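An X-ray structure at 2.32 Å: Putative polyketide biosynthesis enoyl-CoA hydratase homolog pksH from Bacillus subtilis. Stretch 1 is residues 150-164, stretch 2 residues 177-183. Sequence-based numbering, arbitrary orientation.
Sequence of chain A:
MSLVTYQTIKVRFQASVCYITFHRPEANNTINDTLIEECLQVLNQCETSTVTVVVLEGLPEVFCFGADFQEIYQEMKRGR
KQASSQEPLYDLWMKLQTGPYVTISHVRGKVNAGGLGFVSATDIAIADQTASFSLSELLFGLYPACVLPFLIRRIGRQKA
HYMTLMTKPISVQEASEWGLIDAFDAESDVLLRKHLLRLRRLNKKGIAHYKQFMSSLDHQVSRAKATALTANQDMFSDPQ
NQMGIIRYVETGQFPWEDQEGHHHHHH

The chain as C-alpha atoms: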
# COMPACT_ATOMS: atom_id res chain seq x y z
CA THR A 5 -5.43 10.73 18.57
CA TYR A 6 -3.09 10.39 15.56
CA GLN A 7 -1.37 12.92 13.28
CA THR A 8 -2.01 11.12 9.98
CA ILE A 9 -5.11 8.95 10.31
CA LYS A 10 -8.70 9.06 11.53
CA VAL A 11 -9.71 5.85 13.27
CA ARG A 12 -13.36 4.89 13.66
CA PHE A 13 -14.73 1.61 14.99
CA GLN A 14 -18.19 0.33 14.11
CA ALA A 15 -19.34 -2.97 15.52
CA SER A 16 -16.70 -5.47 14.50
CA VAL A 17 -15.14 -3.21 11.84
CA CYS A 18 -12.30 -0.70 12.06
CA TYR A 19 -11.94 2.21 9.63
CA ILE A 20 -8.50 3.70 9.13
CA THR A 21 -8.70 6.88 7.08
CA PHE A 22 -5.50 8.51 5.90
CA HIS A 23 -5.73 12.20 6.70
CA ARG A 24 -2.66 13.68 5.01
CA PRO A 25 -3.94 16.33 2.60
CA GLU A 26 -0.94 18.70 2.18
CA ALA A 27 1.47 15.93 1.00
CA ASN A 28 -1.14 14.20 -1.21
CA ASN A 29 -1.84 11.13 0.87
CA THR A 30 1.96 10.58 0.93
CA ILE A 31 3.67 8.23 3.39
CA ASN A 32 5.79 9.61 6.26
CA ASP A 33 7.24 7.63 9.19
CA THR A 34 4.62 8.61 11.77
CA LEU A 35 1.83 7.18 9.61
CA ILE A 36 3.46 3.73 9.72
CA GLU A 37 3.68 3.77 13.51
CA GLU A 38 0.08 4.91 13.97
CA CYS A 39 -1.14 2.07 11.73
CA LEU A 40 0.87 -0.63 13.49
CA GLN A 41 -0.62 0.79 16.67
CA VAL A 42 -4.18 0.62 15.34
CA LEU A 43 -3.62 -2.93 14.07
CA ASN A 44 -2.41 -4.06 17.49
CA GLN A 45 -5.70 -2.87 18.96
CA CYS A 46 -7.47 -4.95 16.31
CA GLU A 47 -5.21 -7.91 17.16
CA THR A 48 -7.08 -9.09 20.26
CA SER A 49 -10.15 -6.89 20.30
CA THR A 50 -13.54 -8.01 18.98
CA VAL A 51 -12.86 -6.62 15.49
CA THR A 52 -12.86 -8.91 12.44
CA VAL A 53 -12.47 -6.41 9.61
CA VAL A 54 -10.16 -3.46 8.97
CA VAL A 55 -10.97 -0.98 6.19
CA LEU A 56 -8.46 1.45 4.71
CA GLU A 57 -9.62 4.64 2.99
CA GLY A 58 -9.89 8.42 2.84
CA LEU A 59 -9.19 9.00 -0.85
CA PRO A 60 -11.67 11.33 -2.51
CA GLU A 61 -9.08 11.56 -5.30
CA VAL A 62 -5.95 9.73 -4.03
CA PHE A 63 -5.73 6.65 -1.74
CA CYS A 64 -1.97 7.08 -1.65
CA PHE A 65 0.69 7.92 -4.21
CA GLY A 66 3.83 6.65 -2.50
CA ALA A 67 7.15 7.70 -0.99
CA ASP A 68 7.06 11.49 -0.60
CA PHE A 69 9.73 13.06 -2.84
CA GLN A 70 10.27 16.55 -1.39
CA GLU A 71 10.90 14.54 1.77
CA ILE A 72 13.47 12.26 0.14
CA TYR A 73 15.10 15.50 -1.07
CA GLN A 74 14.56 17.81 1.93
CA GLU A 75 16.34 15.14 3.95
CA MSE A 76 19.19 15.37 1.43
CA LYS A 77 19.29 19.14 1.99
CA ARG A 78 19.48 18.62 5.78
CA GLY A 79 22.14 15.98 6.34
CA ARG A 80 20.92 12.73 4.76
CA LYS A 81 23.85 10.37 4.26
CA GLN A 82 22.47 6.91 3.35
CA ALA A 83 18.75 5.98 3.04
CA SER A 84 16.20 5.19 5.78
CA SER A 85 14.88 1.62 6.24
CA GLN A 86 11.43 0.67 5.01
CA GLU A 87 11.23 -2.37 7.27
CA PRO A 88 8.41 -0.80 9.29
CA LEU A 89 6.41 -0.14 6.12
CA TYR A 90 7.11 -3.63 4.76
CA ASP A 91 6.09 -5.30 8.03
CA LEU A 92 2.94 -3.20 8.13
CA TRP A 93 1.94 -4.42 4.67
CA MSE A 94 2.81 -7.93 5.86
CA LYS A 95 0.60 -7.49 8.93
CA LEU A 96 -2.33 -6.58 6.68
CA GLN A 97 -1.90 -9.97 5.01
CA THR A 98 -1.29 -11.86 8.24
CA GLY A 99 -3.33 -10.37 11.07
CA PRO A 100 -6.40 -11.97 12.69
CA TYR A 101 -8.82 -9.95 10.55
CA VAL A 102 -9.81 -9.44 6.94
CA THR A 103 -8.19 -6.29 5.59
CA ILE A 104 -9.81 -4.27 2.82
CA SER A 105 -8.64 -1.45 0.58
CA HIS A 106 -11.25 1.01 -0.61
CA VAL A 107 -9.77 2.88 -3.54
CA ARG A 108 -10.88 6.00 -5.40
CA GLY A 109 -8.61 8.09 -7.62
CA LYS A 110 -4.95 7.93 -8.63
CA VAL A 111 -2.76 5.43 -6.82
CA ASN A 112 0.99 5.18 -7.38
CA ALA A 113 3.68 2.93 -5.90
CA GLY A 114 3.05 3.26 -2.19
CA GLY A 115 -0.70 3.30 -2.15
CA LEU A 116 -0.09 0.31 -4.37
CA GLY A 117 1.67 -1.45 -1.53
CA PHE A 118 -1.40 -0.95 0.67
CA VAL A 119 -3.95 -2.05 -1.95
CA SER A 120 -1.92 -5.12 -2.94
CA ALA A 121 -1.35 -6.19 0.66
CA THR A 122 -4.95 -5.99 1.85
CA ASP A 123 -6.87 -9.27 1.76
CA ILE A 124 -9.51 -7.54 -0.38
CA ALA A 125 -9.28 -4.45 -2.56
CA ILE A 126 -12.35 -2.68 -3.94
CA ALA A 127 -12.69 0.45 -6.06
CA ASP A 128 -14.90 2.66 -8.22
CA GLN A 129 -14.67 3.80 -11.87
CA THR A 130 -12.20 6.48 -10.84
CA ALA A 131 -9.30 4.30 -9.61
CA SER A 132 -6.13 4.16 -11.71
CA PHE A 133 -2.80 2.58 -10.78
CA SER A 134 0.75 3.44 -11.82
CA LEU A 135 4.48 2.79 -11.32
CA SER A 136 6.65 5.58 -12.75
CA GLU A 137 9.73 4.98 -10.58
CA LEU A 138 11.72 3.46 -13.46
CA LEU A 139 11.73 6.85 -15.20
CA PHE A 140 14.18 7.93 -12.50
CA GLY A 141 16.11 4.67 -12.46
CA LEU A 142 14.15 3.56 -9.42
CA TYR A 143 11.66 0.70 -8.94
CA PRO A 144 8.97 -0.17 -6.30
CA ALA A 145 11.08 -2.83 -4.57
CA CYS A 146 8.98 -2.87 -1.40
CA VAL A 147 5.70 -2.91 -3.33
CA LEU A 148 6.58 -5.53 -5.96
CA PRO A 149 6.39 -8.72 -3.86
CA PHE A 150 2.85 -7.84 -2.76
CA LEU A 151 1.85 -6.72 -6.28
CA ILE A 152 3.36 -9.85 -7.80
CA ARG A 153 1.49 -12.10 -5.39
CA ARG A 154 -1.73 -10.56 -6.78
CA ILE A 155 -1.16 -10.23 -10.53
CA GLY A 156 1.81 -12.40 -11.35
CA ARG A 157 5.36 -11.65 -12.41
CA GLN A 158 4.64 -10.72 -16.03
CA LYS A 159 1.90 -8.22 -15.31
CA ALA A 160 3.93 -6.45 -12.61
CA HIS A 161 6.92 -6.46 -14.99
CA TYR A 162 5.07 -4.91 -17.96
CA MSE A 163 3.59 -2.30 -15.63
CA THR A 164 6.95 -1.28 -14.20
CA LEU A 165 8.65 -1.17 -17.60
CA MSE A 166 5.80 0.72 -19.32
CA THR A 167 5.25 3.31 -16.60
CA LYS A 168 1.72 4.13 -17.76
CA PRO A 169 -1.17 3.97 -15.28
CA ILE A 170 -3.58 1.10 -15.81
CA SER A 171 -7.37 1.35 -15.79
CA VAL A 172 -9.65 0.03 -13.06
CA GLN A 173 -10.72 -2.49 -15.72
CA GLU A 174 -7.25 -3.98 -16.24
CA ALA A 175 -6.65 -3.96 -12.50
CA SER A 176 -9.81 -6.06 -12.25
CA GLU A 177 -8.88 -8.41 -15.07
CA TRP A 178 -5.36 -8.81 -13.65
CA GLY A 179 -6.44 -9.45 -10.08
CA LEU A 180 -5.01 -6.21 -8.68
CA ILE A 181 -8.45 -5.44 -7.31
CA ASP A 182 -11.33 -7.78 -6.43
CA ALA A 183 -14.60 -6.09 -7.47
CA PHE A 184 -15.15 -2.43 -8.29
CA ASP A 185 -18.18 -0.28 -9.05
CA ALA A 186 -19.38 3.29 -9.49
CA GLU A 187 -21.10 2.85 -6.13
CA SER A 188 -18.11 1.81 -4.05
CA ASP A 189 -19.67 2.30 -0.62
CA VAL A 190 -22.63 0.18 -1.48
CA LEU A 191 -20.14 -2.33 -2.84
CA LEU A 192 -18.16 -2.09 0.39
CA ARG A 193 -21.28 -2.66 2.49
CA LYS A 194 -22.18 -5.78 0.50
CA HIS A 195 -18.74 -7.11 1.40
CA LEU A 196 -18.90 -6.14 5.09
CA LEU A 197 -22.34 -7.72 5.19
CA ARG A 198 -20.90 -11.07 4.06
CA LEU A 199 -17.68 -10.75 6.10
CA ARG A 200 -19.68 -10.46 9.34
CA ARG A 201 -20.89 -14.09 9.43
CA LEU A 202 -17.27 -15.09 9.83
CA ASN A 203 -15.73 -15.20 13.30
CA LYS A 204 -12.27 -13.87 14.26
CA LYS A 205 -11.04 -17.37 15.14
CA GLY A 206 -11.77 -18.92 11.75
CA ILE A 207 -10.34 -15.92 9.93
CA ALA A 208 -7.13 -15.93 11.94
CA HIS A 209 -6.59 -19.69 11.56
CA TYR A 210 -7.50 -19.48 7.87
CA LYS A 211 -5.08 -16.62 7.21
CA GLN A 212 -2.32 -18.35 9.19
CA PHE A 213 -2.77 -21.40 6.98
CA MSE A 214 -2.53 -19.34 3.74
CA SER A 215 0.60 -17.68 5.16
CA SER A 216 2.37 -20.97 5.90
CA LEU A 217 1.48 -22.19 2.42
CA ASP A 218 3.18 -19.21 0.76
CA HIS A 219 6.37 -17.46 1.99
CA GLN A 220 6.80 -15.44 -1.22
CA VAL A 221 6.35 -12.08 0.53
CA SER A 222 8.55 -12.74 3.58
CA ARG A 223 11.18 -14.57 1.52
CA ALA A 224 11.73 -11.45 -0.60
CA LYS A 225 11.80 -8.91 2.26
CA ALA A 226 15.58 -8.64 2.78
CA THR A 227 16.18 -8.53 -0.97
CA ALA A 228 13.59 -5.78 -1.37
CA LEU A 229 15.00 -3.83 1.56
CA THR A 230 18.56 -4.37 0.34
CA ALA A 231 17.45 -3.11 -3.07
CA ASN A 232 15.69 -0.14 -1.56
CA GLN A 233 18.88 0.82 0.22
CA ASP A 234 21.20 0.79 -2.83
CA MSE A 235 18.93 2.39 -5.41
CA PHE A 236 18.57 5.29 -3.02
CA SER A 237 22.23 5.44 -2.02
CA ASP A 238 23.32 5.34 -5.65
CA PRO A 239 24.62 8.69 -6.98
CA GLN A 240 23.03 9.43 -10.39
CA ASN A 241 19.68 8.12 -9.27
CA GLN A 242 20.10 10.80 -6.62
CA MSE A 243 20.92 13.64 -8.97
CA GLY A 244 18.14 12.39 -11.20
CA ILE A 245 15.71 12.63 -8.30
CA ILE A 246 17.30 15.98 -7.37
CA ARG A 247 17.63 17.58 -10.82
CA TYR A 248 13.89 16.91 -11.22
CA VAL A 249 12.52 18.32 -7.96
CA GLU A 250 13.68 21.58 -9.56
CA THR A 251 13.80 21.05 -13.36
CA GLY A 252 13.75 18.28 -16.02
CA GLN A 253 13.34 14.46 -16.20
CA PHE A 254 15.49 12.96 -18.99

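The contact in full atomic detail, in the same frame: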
# COMPACT_ATOMS: atom_id res chain seq x y z
N PHE A 150 4.28 -7.84 -3.04
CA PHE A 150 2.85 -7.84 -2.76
C PHE A 150 2.06 -7.76 -4.09
O PHE A 150 1.08 -8.48 -4.29
CB PHE A 150 2.50 -6.65 -1.86
CG PHE A 150 3.13 -6.73 -0.48
CD1 PHE A 150 2.54 -7.48 0.53
CD2 PHE A 150 4.33 -6.07 -0.22
CE1 PHE A 150 3.13 -7.59 1.78
CE2 PHE A 150 4.94 -6.17 1.03
CZ PHE A 150 4.34 -6.93 2.03
N LEU A 151 2.51 -6.89 -4.99
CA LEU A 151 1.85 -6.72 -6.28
C LEU A 151 1.92 -8.03 -7.05
O LEU A 151 0.91 -8.53 -7.57
CB LEU A 151 2.52 -5.60 -7.10
CG LEU A 151 1.84 -5.32 -8.46
CD1 LEU A 151 0.37 -4.95 -8.24
CD2 LEU A 151 2.54 -4.18 -9.20
N ILE A 152 3.12 -8.60 -7.10
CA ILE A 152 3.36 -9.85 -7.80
C ILE A 152 2.49 -10.98 -7.27
O ILE A 152 1.99 -11.79 -8.04
CB ILE A 152 4.85 -10.24 -7.72
CG1 ILE A 152 5.66 -9.27 -8.60
CG2 ILE A 152 5.05 -11.73 -8.10
CD1 ILE A 152 7.14 -9.55 -8.63
N ARG A 153 2.32 -11.04 -5.95
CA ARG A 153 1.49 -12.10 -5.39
C ARG A 153 0.05 -11.99 -5.95
O ARG A 153 -0.64 -12.99 -6.11
CB ARG A 153 1.45 -12.03 -3.86
CG ARG A 153 0.41 -12.99 -3.27
CD ARG A 153 0.07 -12.73 -1.80
NE ARG A 153 -1.22 -13.36 -1.47
CZ ARG A 153 -2.41 -12.89 -1.85
NH1 ARG A 153 -2.49 -11.76 -2.55
NH2 ARG A 153 -3.52 -13.56 -1.55
N ARG A 154 -0.38 -10.77 -6.25
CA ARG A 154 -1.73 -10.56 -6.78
C ARG A 154 -1.91 -10.72 -8.28
O ARG A 154 -2.87 -11.35 -8.72
CB ARG A 154 -2.24 -9.16 -6.40
CG ARG A 154 -3.10 -9.12 -5.16
CD ARG A 154 -3.52 -7.70 -4.82
NE ARG A 154 -4.40 -7.68 -3.67
CZ ARG A 154 -5.73 -7.82 -3.73
NH1 ARG A 154 -6.33 -7.98 -4.90
NH2 ARG A 154 -6.44 -7.86 -2.60
N ILE A 155 -0.99 -10.18 -9.08
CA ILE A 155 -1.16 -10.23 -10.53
C ILE A 155 -0.17 -11.06 -11.32
O ILE A 155 -0.31 -11.20 -12.52
CB ILE A 155 -1.15 -8.82 -11.12
CG1 ILE A 155 0.21 -8.17 -10.89
CG2 ILE A 155 -2.22 -7.97 -10.45
CD1 ILE A 155 0.34 -6.82 -11.56
N GLY A 156 0.84 -11.60 -10.65
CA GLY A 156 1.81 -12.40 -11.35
C GLY A 156 3.03 -11.57 -11.71
O GLY A 156 3.00 -10.34 -11.68
N ARG A 157 4.11 -12.27 -12.04
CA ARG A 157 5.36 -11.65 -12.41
C ARG A 157 5.29 -10.84 -13.71
O ARG A 157 5.74 -9.71 -13.77
CB ARG A 157 6.44 -12.72 -12.53
CG ARG A 157 7.53 -12.61 -11.49
CD ARG A 157 7.47 -13.71 -10.44
NE ARG A 157 8.40 -13.39 -9.35
CZ ARG A 157 8.44 -13.99 -8.17
NH1 ARG A 157 7.61 -14.98 -7.89
NH2 ARG A 157 9.30 -13.57 -7.26
N GLN A 158 4.70 -11.42 -14.75
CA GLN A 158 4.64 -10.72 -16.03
C GLN A 158 3.85 -9.42 -16.00
O GLN A 158 4.28 -8.40 -16.54
CB GLN A 158 4.10 -11.66 -17.12
CG GLN A 158 4.20 -11.11 -18.53
CD GLN A 158 5.53 -10.41 -18.81
OE1 GLN A 158 6.58 -10.86 -18.39
NE2 GLN A 158 5.47 -9.30 -19.54
N LYS A 159 2.69 -9.43 -15.35
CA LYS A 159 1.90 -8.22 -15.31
C LYS A 159 2.61 -7.12 -14.52
O LYS A 159 2.60 -5.95 -14.93
CB LYS A 159 0.52 -8.52 -14.72
CG LYS A 159 -0.29 -9.50 -15.56
CD LYS A 159 -0.77 -8.85 -16.86
CE LYS A 159 -1.38 -9.89 -17.82
NZ LYS A 159 -2.36 -10.82 -17.15
N ALA A 160 3.23 -7.47 -13.40
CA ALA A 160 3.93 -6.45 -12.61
C ALA A 160 5.11 -5.90 -13.41
O ALA A 160 5.41 -4.70 -13.36
CB ALA A 160 4.41 -7.05 -11.30
N HIS A 161 5.76 -6.79 -14.16
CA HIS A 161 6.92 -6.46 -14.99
C HIS A 161 6.57 -5.46 -16.11
O HIS A 161 7.23 -4.44 -16.26
CB HIS A 161 7.49 -7.76 -15.57
CG HIS A 161 8.84 -7.63 -16.19
ND1 HIS A 161 9.91 -7.03 -15.54
CD2 HIS A 161 9.33 -8.07 -17.38
CE1 HIS A 161 10.99 -7.12 -16.30
NE2 HIS A 161 10.66 -7.74 -17.42
N TYR A 162 5.53 -5.76 -16.87
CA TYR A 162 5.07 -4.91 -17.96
C TYR A 162 4.70 -3.53 -17.43
O TYR A 162 5.01 -2.50 -18.04
CB TYR A 162 3.86 -5.57 -18.62
CG TYR A 162 3.35 -4.89 -19.87
CD1 TYR A 162 4.16 -4.73 -21.00
CD2 TYR A 162 2.03 -4.44 -19.94
CE1 TYR A 162 3.67 -4.14 -22.17
CE2 TYR A 162 1.53 -3.86 -21.09
CZ TYR A 162 2.35 -3.71 -22.20
OH TYR A 162 1.83 -3.14 -23.34
N MSE A 163 4.02 -3.52 -16.29
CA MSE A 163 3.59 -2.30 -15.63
C MSE A 163 4.77 -1.41 -15.26
O MSE A 163 4.75 -0.20 -15.51
CB MSE A 163 2.86 -2.66 -14.34
CG MSE A 163 1.48 -2.09 -14.22
SE MSE A 163 0.67 -2.73 -12.58
CE MSE A 163 0.77 -1.09 -11.58
N THR A 164 5.78 -2.01 -14.65
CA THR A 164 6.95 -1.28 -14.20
C THR A 164 7.74 -0.73 -15.38
O THR A 164 8.16 0.42 -15.35
CB THR A 164 7.87 -2.17 -13.33
OG1 THR A 164 7.08 -2.81 -12.31
CG2 THR A 164 8.95 -1.32 -12.65
N GLU A 177 -9.21 -7.24 -14.27
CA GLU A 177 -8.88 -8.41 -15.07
C GLU A 177 -7.61 -9.09 -14.56
O GLU A 177 -7.52 -10.32 -14.52
CB GLU A 177 -8.70 -8.02 -16.54
CG GLU A 177 -9.93 -7.35 -17.16
CD GLU A 177 -9.70 -6.89 -18.60
OE1 GLU A 177 -10.43 -5.97 -19.05
OE2 GLU A 177 -8.81 -7.45 -19.28
N TRP A 178 -6.63 -8.28 -14.15
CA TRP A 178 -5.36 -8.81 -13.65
C TRP A 178 -5.39 -9.37 -12.23
O TRP A 178 -4.54 -10.18 -11.87
CB TRP A 178 -4.29 -7.72 -13.72
CG TRP A 178 -3.99 -7.23 -15.10
CD1 TRP A 178 -4.56 -7.66 -16.27
CD2 TRP A 178 -3.05 -6.21 -15.46
NE1 TRP A 178 -4.02 -6.97 -17.33
CE2 TRP A 178 -3.09 -6.08 -16.87
CE3 TRP A 178 -2.17 -5.40 -14.73
CZ2 TRP A 178 -2.29 -5.17 -17.56
CZ3 TRP A 178 -1.37 -4.50 -15.42
CH2 TRP A 178 -1.43 -4.40 -16.82
N GLY A 179 -6.36 -8.96 -11.44
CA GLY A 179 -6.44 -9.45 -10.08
C GLY A 179 -5.92 -8.44 -9.08
O GLY A 179 -5.90 -8.72 -7.88
N LEU A 180 -5.50 -7.26 -9.56
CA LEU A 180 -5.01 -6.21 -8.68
C LEU A 180 -6.11 -5.81 -7.70
O LEU A 180 -5.84 -5.52 -6.53
CB LEU A 180 -4.56 -4.98 -9.47
CG LEU A 180 -4.18 -3.77 -8.61
CD1 LEU A 180 -3.28 -4.20 -7.45
CD2 LEU A 180 -3.46 -2.72 -9.46
N ILE A 181 -7.34 -5.78 -8.17
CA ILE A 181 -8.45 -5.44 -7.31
C ILE A 181 -9.55 -6.48 -7.50
O ILE A 181 -9.77 -6.98 -8.61
CB ILE A 181 -9.02 -4.00 -7.58
CG1 ILE A 181 -9.28 -3.81 -9.07
CG2 ILE A 181 -8.06 -2.92 -7.07
CD1 ILE A 181 -10.65 -4.26 -9.47
N ASP A 182 -10.23 -6.83 -6.41
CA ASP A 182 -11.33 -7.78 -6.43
C ASP A 182 -12.54 -6.86 -6.43
O ASP A 182 -12.69 -6.04 -5.53
CB ASP A 182 -11.33 -8.64 -5.15
CG ASP A 182 -9.95 -9.06 -4.71
OD1 ASP A 182 -9.26 -8.29 -4.00
OD2 ASP A 182 -9.50 -10.18 -5.07
N ALA A 183 -13.40 -6.94 -7.44
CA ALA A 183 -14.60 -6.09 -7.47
C ALA A 183 -14.39 -4.56 -7.42
O ALA A 183 -13.58 -4.03 -6.67
CB ALA A 183 -15.54 -6.48 -6.36
O HOH W 1 -2.56 -11.88 -13.52

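The contact centres on two helix endings and extends along the helix that starts at Arg 157. In the first stretch, one helix runs through Ile 155 and a second begins at Arg 157, with Gly 156 between them at the N-cap position. In the second, a helix closes at Trp 178 and the chain continues without regular structure from Gly 179. The backbones approach most closely at these breaks, where the CA atoms of Ile 155 and Gly 179 lie 5.4 Å apart and those of Arg 154 and Leu 180 lie 5.8 Å apart. Both glycines leave helical geometry with positive phi, at backbone angles that would jam a CB against the preceding carbonyl. At Gly 179 the neighboring stretch adds a further restriction, because an ideal CB would sit 3.1 Å from Arg 154 O. Together the stretches bury 526 Å².

Polar contacts centre on the side chain of Arg 154, which reaches along the second stretch with chi2 and chi3 both t. Its NH1 forms a salt bridge with Asp 182 OD1 at 3.1 Å, and NH2 also donates to Asp 182 OD1, at 3.2 Å, so one carboxylate oxygen receives both terminal nitrogens. Arg 154 NH1 donates as well to Gly 179 O at 3.1 Å. This acceptor and Asp 182 OD1 both lie near the guanidinium plane, where the N-H bonds point. Leu 180 O is as near, 3.0 Å from Arg 154 NH1, but lies obliquely to the group, and the angle is too poor for a hydrogen bond. The arginine thus ties the Asp 182 carboxylate to Gly 179 O, the carbonyl just after the helix end.

A water molecule links the two backbones, donating to Ile 155 O at 2.6 Å and to Trp 178 O at 3.1 Å, and so serves carbonyls at both helix ends.

Trp 178 dominates the aromatic contacts. Lys 159 lays its aliphatic chain over one face of the indole: its CD is 3.7 Å from the centroid of the five-membered ring, a CH-pi contact, while its NZ stands 4.3 Å from the same centroid in a cation-pi arrangement that sets the positive charge against the pi electrons. One helical turn on, selenomethionine Met 163 meets the ring edge, its SE 3.9 Å from Trp 178 CZ3.

Apolar side chains pack beside Gly 179. Ile 155 CG2 lies 3.9 Å from both Trp 178 CB and Leu 180 CB, spanning the turn between them. Deeper in, Leu 151 CD1 meets Leu 180 CD1 at 3.8 Å, joining two buried side chains.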